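Local atomic coordinates of PA1221 (Pseudomonas aeruginosa, PDB entry 4DG9), a protein that joins an AMP-binding enzyme domain of the ANL clan to a carrier-protein domain of the phosphopantetheine attachment type in a single chain. Residues Q280-G285 / H304-Y309; R206-S211 / D255-T260. All coordinates share one frame; numbering follows the deposited sequence.

How the contacts relate
Contacts 1 and 2 are both buried, their centres about 10 Å apart, and they meet through strands 280-284 and 256-260, which lie side by side in one sheet. Contact 1 (280-285 with 304-309) is a regular parallel pairing inside that sheet, carrying leucine and valine pairs and ending at the adenine of DG9. Contact 2 (206-211 with 255-260) brings strand 206-209, the edge strand of another sheet, against strand 256-260; a single bridge soon gives way to side chains and water, and it ends beside the branched alkyl group and the pantetheine arm of DG9. Leu259 O, accepting from Thr283 OG1, and the indole of Trp258, packed on Thr283 and Gly284, connect the two.

Contact 1 of 2, residues Q280-G285 / H304-Y309; sequences QLLTGG and HLVNGY. With DG9 (5'-({[(2R,3R)-3-amino-2-{[2-({N-[(2R)-2-hydroxy-3,3-dimethyl-4-{[oxido(oxo)phosphonio]oxy}butanoyl]-beta-alanyl}amino)ethyl]sulfanyl}-4-methylpentyl]sulfonyl}amino)-5'-deoxyadenosine), chain B.
Leu281 and Leu305 lie side by side on one face of two parallel strands, pointing the same way, with CD1 of Leu305 resting against CG of Leu281. Thr283 and Asn307 continue this face toward the ligand; Thr283 OG1 is bonded to Leu259 O on the next strand. On the other face Leu282 CG packs on Val306 CB at 3.9 Å, and Gln280 runs alongside the His304 ring, its amide plane turned 40° from it. The polar ends of that last pair are bonded outside it, Gln280 OE1 to Ala200 N, NE2 to Ser256 OG, and His304 NE2 to Phe198 O. Four backbone hydrogen bonds, from Leu281 N to His304 O through to Gly308 N to Thr283 O, fix the register.

At the C-terminal end Asn307 holds CG anti to its backbone N (chi1 -173°), which brings OD1 toward the ligand to accept from DG9 N6 at 2.8 Å, while ND2 is held by Pro334 O. The same amino group donates to Gly308 O at 2.9 Å, so two acceptors grip it. Tyr309 brings CD1 to 3.8 Å from DG9 C5, which lies at the edge of its ring, and its hydroxyl is bonded to Asp402. This is a beta-alpha-beta unit of the AMP-binding enzyme fold, closed through helix 290-299, whose C-terminal strand ends hold the adenine amino group of DG9.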
loop_
_atom_site.group_PDB
_atom_site.type_symbol
_atom_site.label_atom_id
_atom_site.label_comp_id
_atom_site.label_asym_id
_atom_site.label_seq_id
_atom_site.Cartn_x
_atom_site.Cartn_y
_atom_site.Cartn_z
ATOM N N GLN A 280 -10.601 8.123 14.101
ATOM C CA GLN A 280 -9.371 7.350 14.135
ATOM C C GLN A 280 -8.652 7.353 12.795
ATOM O O GLN A 280 -9.227 7.029 11.742
ATOM C CB GLN A 280 -9.662 5.907 14.537
ATOM C CG GLN A 280 -10.366 5.765 15.852
ATOM C CD GLN A 280 -10.526 4.322 16.263
ATOM O OE1 GLN A 280 -10.044 3.915 17.317
ATOM N NE2 GLN A 280 -11.210 3.538 15.438
ATOM N N LEU A 281 -7.371 7.680 12.849
ATOM C CA LEU A 281 -6.568 7.719 11.648
ATOM C C LEU A 281 -5.236 7.032 11.906
ATOM O O LEU A 281 -4.562 7.310 12.902
ATOM C CB LEU A 281 -6.368 9.163 11.188
ATOM C CG LEU A 281 -5.314 9.427 10.118
ATOM C CD1 LEU A 281 -5.640 8.626 8.886
ATOM C CD2 LEU A 281 -5.262 10.901 9.787
ATOM N N LEU A 282 -4.877 6.109 11.021
ATOM C CA LEU A 282 -3.569 5.478 11.069
ATOM C C LEU A 282 -2.807 5.867 9.822
ATOM O O LEU A 282 -3.379 6.016 8.723
ATOM C CB LEU A 282 -3.670 3.953 11.156
ATOM C CG LEU A 282 -4.541 3.354 12.263
ATOM C CD1 LEU A 282 -5.978 3.243 11.779
ATOM C CD2 LEU A 282 -4.039 1.998 12.695
ATOM N N THR A 283 -1.513 6.055 10.005
ATOM C CA THR A 283 -0.625 6.273 8.883
ATOM C C THR A 283 0.736 5.638 9.201
ATOM O O THR A 283 0.974 5.157 10.313
ATOM C CB THR A 283 -0.506 7.779 8.536
ATOM O OG1 THR A 283 0.385 7.948 7.428
ATOM C CG2 THR A 283 0.018 8.571 9.731
ATOM N N GLY A 284 1.627 5.625 8.229
ATOM C CA GLY A 284 2.780 4.762 8.339
ATOM C C GLY A 284 3.113 4.251 6.960
ATOM O O GLY A 284 2.673 4.820 5.952
ATOM N N GLY A 285 3.887 3.171 6.912
ATOM C CA GLY A 285 4.310 2.607 5.643
ATOM C C GLY A 285 5.644 3.184 5.226
ATOM O O GLY A 285 6.320 2.656 4.341
ATOM N N HIS A 304 -7.584 10.513 17.156
ATOM C CA HIS A 304 -6.747 9.442 17.651
ATOM C C HIS A 304 -5.894 9.018 16.462
ATOM O O HIS A 304 -6.380 8.384 15.515
ATOM C CB HIS A 304 -7.633 8.279 18.110
ATOM C CG HIS A 304 -6.877 7.064 18.551
ATOM N ND1 HIS A 304 -6.377 6.913 19.828
ATOM C CD2 HIS A 304 -6.552 5.926 17.887
ATOM C CE1 HIS A 304 -5.771 5.743 19.931
ATOM N NE2 HIS A 304 -5.865 5.127 18.766
ATOM N N LEU A 305 -4.616 9.357 16.517
ATOM C CA LEU A 305 -3.751 9.160 15.376
ATOM C C LEU A 305 -2.714 8.119 15.749
ATOM O O LEU A 305 -2.218 8.118 16.862
ATOM C CB LEU A 305 -3.100 10.482 14.963
ATOM C CG LEU A 305 -2.187 10.431 13.732
ATOM C CD1 LEU A 305 -3.000 10.290 12.443
ATOM C CD2 LEU A 305 -1.292 11.656 13.653
ATOM N N VAL A 306 -2.410 7.218 14.828
ATOM C CA VAL A 306 -1.516 6.107 15.121
ATOM C C VAL A 306 -0.467 5.962 14.029
ATOM O O VAL A 306 -0.777 6.051 12.833
ATOM C CB VAL A 306 -2.303 4.777 15.190
ATOM C CG1 VAL A 306 -1.381 3.610 15.552
ATOM C CG2 VAL A 306 -3.473 4.891 16.157
ATOM N N ASN A 307 0.771 5.738 14.445
ATOM C CA ASN A 307 1.833 5.360 13.527
ATOM C C ASN A 307 1.935 3.830 13.505
ATOM O O ASN A 307 2.366 3.207 14.486
ATOM C CB ASN A 307 3.139 5.958 14.038
ATOM C CG ASN A 307 4.269 5.775 13.085
ATOM O OD1 ASN A 307 4.066 5.336 11.960
ATOM N ND2 ASN A 307 5.482 6.122 13.520
ATOM N N GLY A 308 1.473 3.223 12.413
ATOM C CA GLY A 308 1.617 1.790 12.226
ATOM C C GLY A 308 2.888 1.406 11.498
ATOM O O GLY A 308 3.203 1.976 10.458
ATOM N N TYR A 309 3.556 0.361 11.968
ATOM C CA TYR A 309 4.763 -0.109 11.305
ATOM C C TYR A 309 4.680 -1.617 11.082
ATOM O O TYR A 309 4.242 -2.376 11.964
ATOM C CB TYR A 309 6.021 0.256 12.129
ATOM C CG TYR A 309 7.189 -0.695 11.912
ATOM C CD1 TYR A 309 8.175 -0.414 10.987
ATOM C CD2 TYR A 309 7.277 -1.894 12.615
ATOM C CE1 TYR A 309 9.225 -1.297 10.756
ATOM C CE2 TYR A 309 8.327 -2.781 12.396
ATOM C CZ TYR A 309 9.302 -2.479 11.464
ATOM O OH TYR A 309 10.362 -3.356 11.241
HETATM C C DG9 B . 3.197 -2.362 4.324
HETATM N N DG9 B . 6.675 -2.039 3.983
HETATM S S DG9 B . 5.714 -3.113 3.303
HETATM C C1 DG9 B . 4.383 -3.339 4.271
HETATM N N1 DG9 B . 7.819 4.158 9.896
HETATM O O1 DG9 B . 9.961 -2.883 6.977
HETATM C C2 DG9 B . 8.958 3.964 9.209
HETATM N N2 DG9 B . 2.213 -3.388 6.329
HETATM O O2 DG9 B . 11.098 -0.494 6.273
HETATM C C3 DG9 B . 7.248 -2.395 5.267
HETATM N N3 DG9 B . 9.096 2.982 8.307
HETATM O O3 DG9 B . 1.772 6.690 -6.456
HETATM C C4 DG9 B . 8.060 2.144 8.048
HETATM C C5 DG9 B . 6.871 2.316 8.737
HETATM C C6 DG9 B . 6.763 3.349 9.675
HETATM N N6 DG9 B . 5.620 3.557 10.375
HETATM N N7 DG9 B . 6.033 1.352 8.297
HETATM C C8 DG9 B . 6.675 0.606 7.368
HETATM N N9 DG9 B . 7.909 1.098 7.214
HETATM C CA DG9 B . 2.910 -2.165 5.823
HETATM C CB DG9 B . 2.139 -0.920 6.265
HETATM C "C1'" DG9 B . 8.938 0.561 6.288
HETATM S S1P DG9 B . 3.361 -0.858 3.396
HETATM C "C2'" DG9 B . 9.857 -0.423 7.003
HETATM P P2A DG9 B . 0.448 7.007 -7.146
HETATM C C2P DG9 B . 1.698 -0.478 2.925
HETATM O O2P DG9 B . 5.426 -2.763 1.947
HETATM C "C3'" DG9 B . 9.104 -1.733 6.891
HETATM C C3P DG9 B . 1.305 -0.984 1.538
HETATM O O3P DG9 B . 6.412 -4.362 3.347
HETATM C "C4'" DG9 B . 8.512 -1.592 5.498
HETATM O "O4'" DG9 B . 8.269 -0.192 5.280
HETATM O O4A DG9 B . 0.088 6.247 -8.407
HETATM N N4P DG9 B . 1.500 0.045 0.536
HETATM C C5P DG9 B . 0.510 0.599 -0.157
HETATM O O5P DG9 B . -0.671 0.348 0.016
HETATM O O6A DG9 B . -0.768 6.805 -6.102
HETATM C C6P DG9 B . 0.926 1.597 -1.208
HETATM C C7P DG9 B . 0.392 2.969 -0.820
HETATM N N8P DG9 B . 0.495 3.928 -1.901
HETATM C C9P DG9 B . -0.456 4.039 -2.824
HETATM O O9P DG9 B . -1.468 3.362 -2.811
HETATM C CAP DG9 B . -0.240 5.054 -3.915
HETATM O OAP DG9 B . 1.083 5.580 -3.839
HETATM C CBP DG9 B . -1.242 6.207 -3.849
HETATM C CCP DG9 B . -0.777 7.327 -4.779
HETATM C CDP DG9 B . -2.566 5.650 -4.344
HETATM C CEP DG9 B . -1.415 6.731 -2.430
HETATM C CG1 DG9 B . 0.625 -1.086 6.204
HETATM C CG2 DG9 B . 2.552 -0.565 7.690
#

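Contact 2 of 2, residues R206-S211 / D255-T260; sequences RFLVNS and DSAWLT. With DG9 (5'-({[(2R,3R)-3-amino-2-{[2-({N-[(2R)-2-hydroxy-3,3-dimethyl-4-{[oxido(oxo)phosphonio]oxy}butanoyl]-beta-alanyl}amino)ethyl]sulfanyl}-4-methylpentyl]sulfonyl}amino)-5'-deoxyadenosine), chain B.
Phe207 lays one ring face over the CB of Ser256, which stands 4.1 Å from the ring centroid and 10° off its normal, a CH-pi contact. The ring's CE2 reaches 3.5 Å from Ala257 CA, while Trp258 N lies near the ring plane at its edge. On the other side of the strand from the ring, Leu208 CD2 meets the CB of Ala257 at 4.0 Å.

The backbones are joined beside Phe207 by a single bridge, with Leu208 N donating to Ser256 O and, next to it, Asp255 N to Arg206 O. Asp255 closes this end: its CG sits between the backbone N and carbonyl carbon (chi1 66°), which swings OD1 back to accept from Arg206 N at 2.9 Å. Ser256 OG approaches the same oxygen from the opposite face of the carboxylate, both donors well out of its plane, though the modelled serine separation is short and that bond's details doubtful. Gln280 NE2 on the neighbouring strand is bonded to Ser256 OG. The Arg206 guanidinium leads away, NH1 to a salt bridge with Glu44 and NH2 to Arg252 O.

Toward the ligand the strands part and water takes over. One molecule accepts from Trp258 N and bridges to Leu208 O; a second links Asn210 ND2, Ser211 OG and Trp258 O. A third lies in the indole plane, accepting from Trp258 NE1 at 3.0 Å and donating to Ser211 OG and to DG9 O5P. Ser211 OG, also bonded to Glu221, lies at the indole edge, 3.3 Å from CD1. Trp258 CZ2 packs on the branched alkyl group of DG9, 3.7 Å from CG1, and Thr260 on its pantetheine arm. Two sheets of the AMP-binding domain meet here, edge strand to edge strand, at the ligand cleft.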
loop_
_atom_site.group_PDB
_atom_site.type_symbol
_atom_site.label_atom_id
_atom_site.label_comp_id
_atom_site.label_asym_id
_atom_site.label_seq_id
_atom_site.Cartn_x
_atom_site.Cartn_y
_atom_site.Cartn_z
ATOM N N ARG A 206 -16.606 2.880 11.333
ATOM C CA ARG A 206 -16.835 2.900 9.894
ATOM C C ARG A 206 -15.515 3.098 9.172
ATOM O O ARG A 206 -14.963 4.192 9.140
ATOM C CB ARG A 206 -17.857 3.984 9.543
ATOM C CG ARG A 206 -19.219 3.664 10.157
ATOM C CD ARG A 206 -20.288 4.707 9.924
ATOM N NE ARG A 206 -20.837 4.706 8.563
ATOM C CZ ARG A 206 -21.664 3.782 8.079
ATOM N NH1 ARG A 206 -22.016 2.748 8.829
ATOM N NH2 ARG A 206 -22.127 3.885 6.840
ATOM N N PHE A 207 -15.030 2.035 8.553
ATOM C CA PHE A 207 -13.661 2.016 8.088
ATOM C C PHE A 207 -13.579 2.262 6.600
ATOM O O PHE A 207 -14.212 1.571 5.807
ATOM C CB PHE A 207 -12.990 0.696 8.450
ATOM C CG PHE A 207 -11.560 0.857 8.872
ATOM C CD1 PHE A 207 -11.089 0.280 10.043
ATOM C CD2 PHE A 207 -10.689 1.614 8.108
ATOM C CE1 PHE A 207 -9.774 0.461 10.437
ATOM C CE2 PHE A 207 -9.370 1.800 8.499
ATOM C CZ PHE A 207 -8.913 1.224 9.664
ATOM N N LEU A 208 -12.794 3.261 6.222
ATOM C CA LEU A 208 -12.600 3.580 4.815
ATOM C C LEU A 208 -11.805 2.475 4.109
ATOM O O LEU A 208 -10.718 2.089 4.555
ATOM C CB LEU A 208 -11.870 4.913 4.687
ATOM C CG LEU A 208 -11.336 5.231 3.296
ATOM C CD1 LEU A 208 -12.488 5.598 2.362
ATOM C CD2 LEU A 208 -10.324 6.359 3.382
ATOM N N VAL A 209 -12.354 1.948 3.021
ATOM C CA VAL A 209 -11.666 0.907 2.269
ATOM C C VAL A 209 -11.164 1.533 0.984
ATOM O O VAL A 209 -11.926 1.854 0.073
ATOM C CB VAL A 209 -12.577 -0.286 1.948
ATOM C CG1 VAL A 209 -11.790 -1.329 1.169
ATOM C CG2 VAL A 209 -13.178 -0.882 3.234
ATOM N N ASN A 210 -9.856 1.713 0.950
ATOM C CA ASN A 210 -9.178 2.537 -0.027
ATOM C C ASN A 210 -7.926 1.861 -0.601
ATOM O O ASN A 210 -7.680 1.873 -1.806
ATOM C CB ASN A 210 -8.852 3.894 0.578
ATOM C CG ASN A 210 -8.308 4.843 -0.438
ATOM O OD1 ASN A 210 -8.902 5.041 -1.512
ATOM N ND2 ASN A 210 -7.165 5.436 -0.123
ATOM N N SER A 211 -7.067 1.406 0.306
ATOM C CA SER A 211 -5.762 0.858 -0.045
ATOM C C SER A 211 -5.767 -0.253 -1.101
ATOM O O SER A 211 -6.683 -1.072 -1.144
ATOM C CB SER A 211 -5.053 0.383 1.220
ATOM O OG SER A 211 -4.809 1.495 2.056
ATOM N N ASP A 255 -15.553 6.925 9.797
ATOM C CA ASP A 255 -14.871 7.519 10.959
ATOM C C ASP A 255 -13.422 7.058 11.206
ATOM O O ASP A 255 -12.746 7.540 12.122
ATOM C CB ASP A 255 -15.712 7.335 12.220
ATOM C CG ASP A 255 -15.841 5.888 12.621
ATOM O OD1 ASP A 255 -14.978 5.073 12.221
ATOM O OD2 ASP A 255 -16.802 5.572 13.352
ATOM N N SER A 256 -12.963 6.104 10.407
ATOM C CA SER A 256 -11.710 5.424 10.675
ATOM C C SER A 256 -11.019 5.178 9.354
ATOM O O SER A 256 -11.658 4.757 8.389
ATOM C CB SER A 256 -11.972 4.083 11.376
ATOM O OG SER A 256 -12.610 4.265 12.630
ATOM N N ALA A 257 -9.716 5.421 9.300
ATOM C CA ALA A 257 -9.024 5.296 8.024
ATOM C C ALA A 257 -7.535 5.004 8.161
ATOM O O ALA A 257 -6.927 5.309 9.186
ATOM C CB ALA A 257 -9.239 6.562 7.201
ATOM N N TRP A 258 -6.961 4.408 7.120
ATOM C CA TRP A 258 -5.513 4.284 6.973
ATOM C C TRP A 258 -5.090 5.121 5.773
ATOM O O TRP A 258 -5.785 5.159 4.774
ATOM C CB TRP A 258 -5.097 2.828 6.749
ATOM C CG TRP A 258 -3.732 2.723 6.159
ATOM C CD1 TRP A 258 -3.410 2.694 4.824
ATOM C CD2 TRP A 258 -2.489 2.665 6.872
ATOM N NE1 TRP A 258 -2.051 2.619 4.674
ATOM C CE2 TRP A 258 -1.461 2.608 5.913
ATOM C CE3 TRP A 258 -2.147 2.668 8.226
ATOM C CZ2 TRP A 258 -0.107 2.546 6.268
ATOM C CZ3 TRP A 258 -0.803 2.606 8.576
ATOM C CH2 TRP A 258 0.199 2.544 7.596
ATOM N N LEU A 259 -3.967 5.814 5.876
ATOM C CA LEU A 259 -3.433 6.558 4.745
ATOM C C LEU A 259 -1.939 6.394 4.756
ATOM O O LEU A 259 -1.313 6.687 5.764
ATOM C CB LEU A 259 -3.742 8.040 4.893
ATOM C CG LEU A 259 -5.202 8.455 4.937
ATOM C CD1 LEU A 259 -5.274 9.938 5.263
ATOM C CD2 LEU A 259 -5.832 8.164 3.587
ATOM N N THR A 260 -1.351 5.950 3.650
ATOM C CA THR A 260 0.099 5.802 3.606
ATOM C C THR A 260 0.695 7.163 3.906
ATOM O O THR A 260 0.106 8.192 3.552
ATOM C CB THR A 260 0.607 5.282 2.242
ATOM O OG1 THR A 260 2.007 4.986 2.338
ATOM C CG2 THR A 260 0.375 6.324 1.132
HETATM C C DG9 B . 3.197 -2.362 4.324
HETATM N N DG9 B . 6.675 -2.039 3.983
HETATM S S DG9 B . 5.714 -3.113 3.303
HETATM C C1 DG9 B . 4.383 -3.339 4.271
HETATM N N1 DG9 B . 7.819 4.158 9.896
HETATM O O1 DG9 B . 9.961 -2.883 6.977
HETATM C C2 DG9 B . 8.958 3.964 9.209
HETATM N N2 DG9 B . 2.213 -3.388 6.329
HETATM O O2 DG9 B . 11.098 -0.494 6.273
HETATM C C3 DG9 B . 7.248 -2.395 5.267
HETATM N N3 DG9 B . 9.096 2.982 8.307
HETATM O O3 DG9 B . 1.772 6.690 -6.456
HETATM C C4 DG9 B . 8.060 2.144 8.048
HETATM C C5 DG9 B . 6.871 2.316 8.737
HETATM C C6 DG9 B . 6.763 3.349 9.675
HETATM N N6 DG9 B . 5.620 3.557 10.375
HETATM N N7 DG9 B . 6.033 1.352 8.297
HETATM C C8 DG9 B . 6.675 0.606 7.368
HETATM N N9 DG9 B . 7.909 1.098 7.214
HETATM C CA DG9 B . 2.910 -2.165 5.823
HETATM C CB DG9 B . 2.139 -0.920 6.265
HETATM C "C1'" DG9 B . 8.938 0.561 6.288
HETATM S S1P DG9 B . 3.361 -0.858 3.396
HETATM C "C2'" DG9 B . 9.857 -0.423 7.003
HETATM P P2A DG9 B . 0.448 7.007 -7.146
HETATM C C2P DG9 B . 1.698 -0.478 2.925
HETATM O O2P DG9 B . 5.426 -2.763 1.947
HETATM C "C3'" DG9 B . 9.104 -1.733 6.891
HETATM C C3P DG9 B . 1.305 -0.984 1.538
HETATM O O3P DG9 B . 6.412 -4.362 3.347
HETATM C "C4'" DG9 B . 8.512 -1.592 5.498
HETATM O "O4'" DG9 B . 8.269 -0.192 5.280
HETATM O O4A DG9 B . 0.088 6.247 -8.407
HETATM N N4P DG9 B . 1.500 0.045 0.536
HETATM C C5P DG9 B . 0.510 0.599 -0.157
HETATM O O5P DG9 B . -0.671 0.348 0.016
HETATM O O6A DG9 B . -0.768 6.805 -6.102
HETATM C C6P DG9 B . 0.926 1.597 -1.208
HETATM C C7P DG9 B . 0.392 2.969 -0.820
HETATM N N8P DG9 B . 0.495 3.928 -1.901
HETATM C C9P DG9 B . -0.456 4.039 -2.824
HETATM O O9P DG9 B . -1.468 3.362 -2.811
HETATM C CAP DG9 B . -0.240 5.054 -3.915
HETATM O OAP DG9 B . 1.083 5.580 -3.839
HETATM C CBP DG9 B . -1.242 6.207 -3.849
HETATM C CCP DG9 B . -0.777 7.327 -4.779
HETATM C CDP DG9 B . -2.566 5.650 -4.344
HETATM C CEP DG9 B . -1.415 6.731 -2.430
HETATM C CG1 DG9 B . 0.625 -1.086 6.204
HETATM C CG2 DG9 B . 2.552 -0.565 7.690
HETATM O O HOH W 1 -8.353 3.553 5.042
HETATM O O HOH W 2 -5.842 4.523 2.173
HETATM O O HOH W 3 -1.877 2.046 1.756
#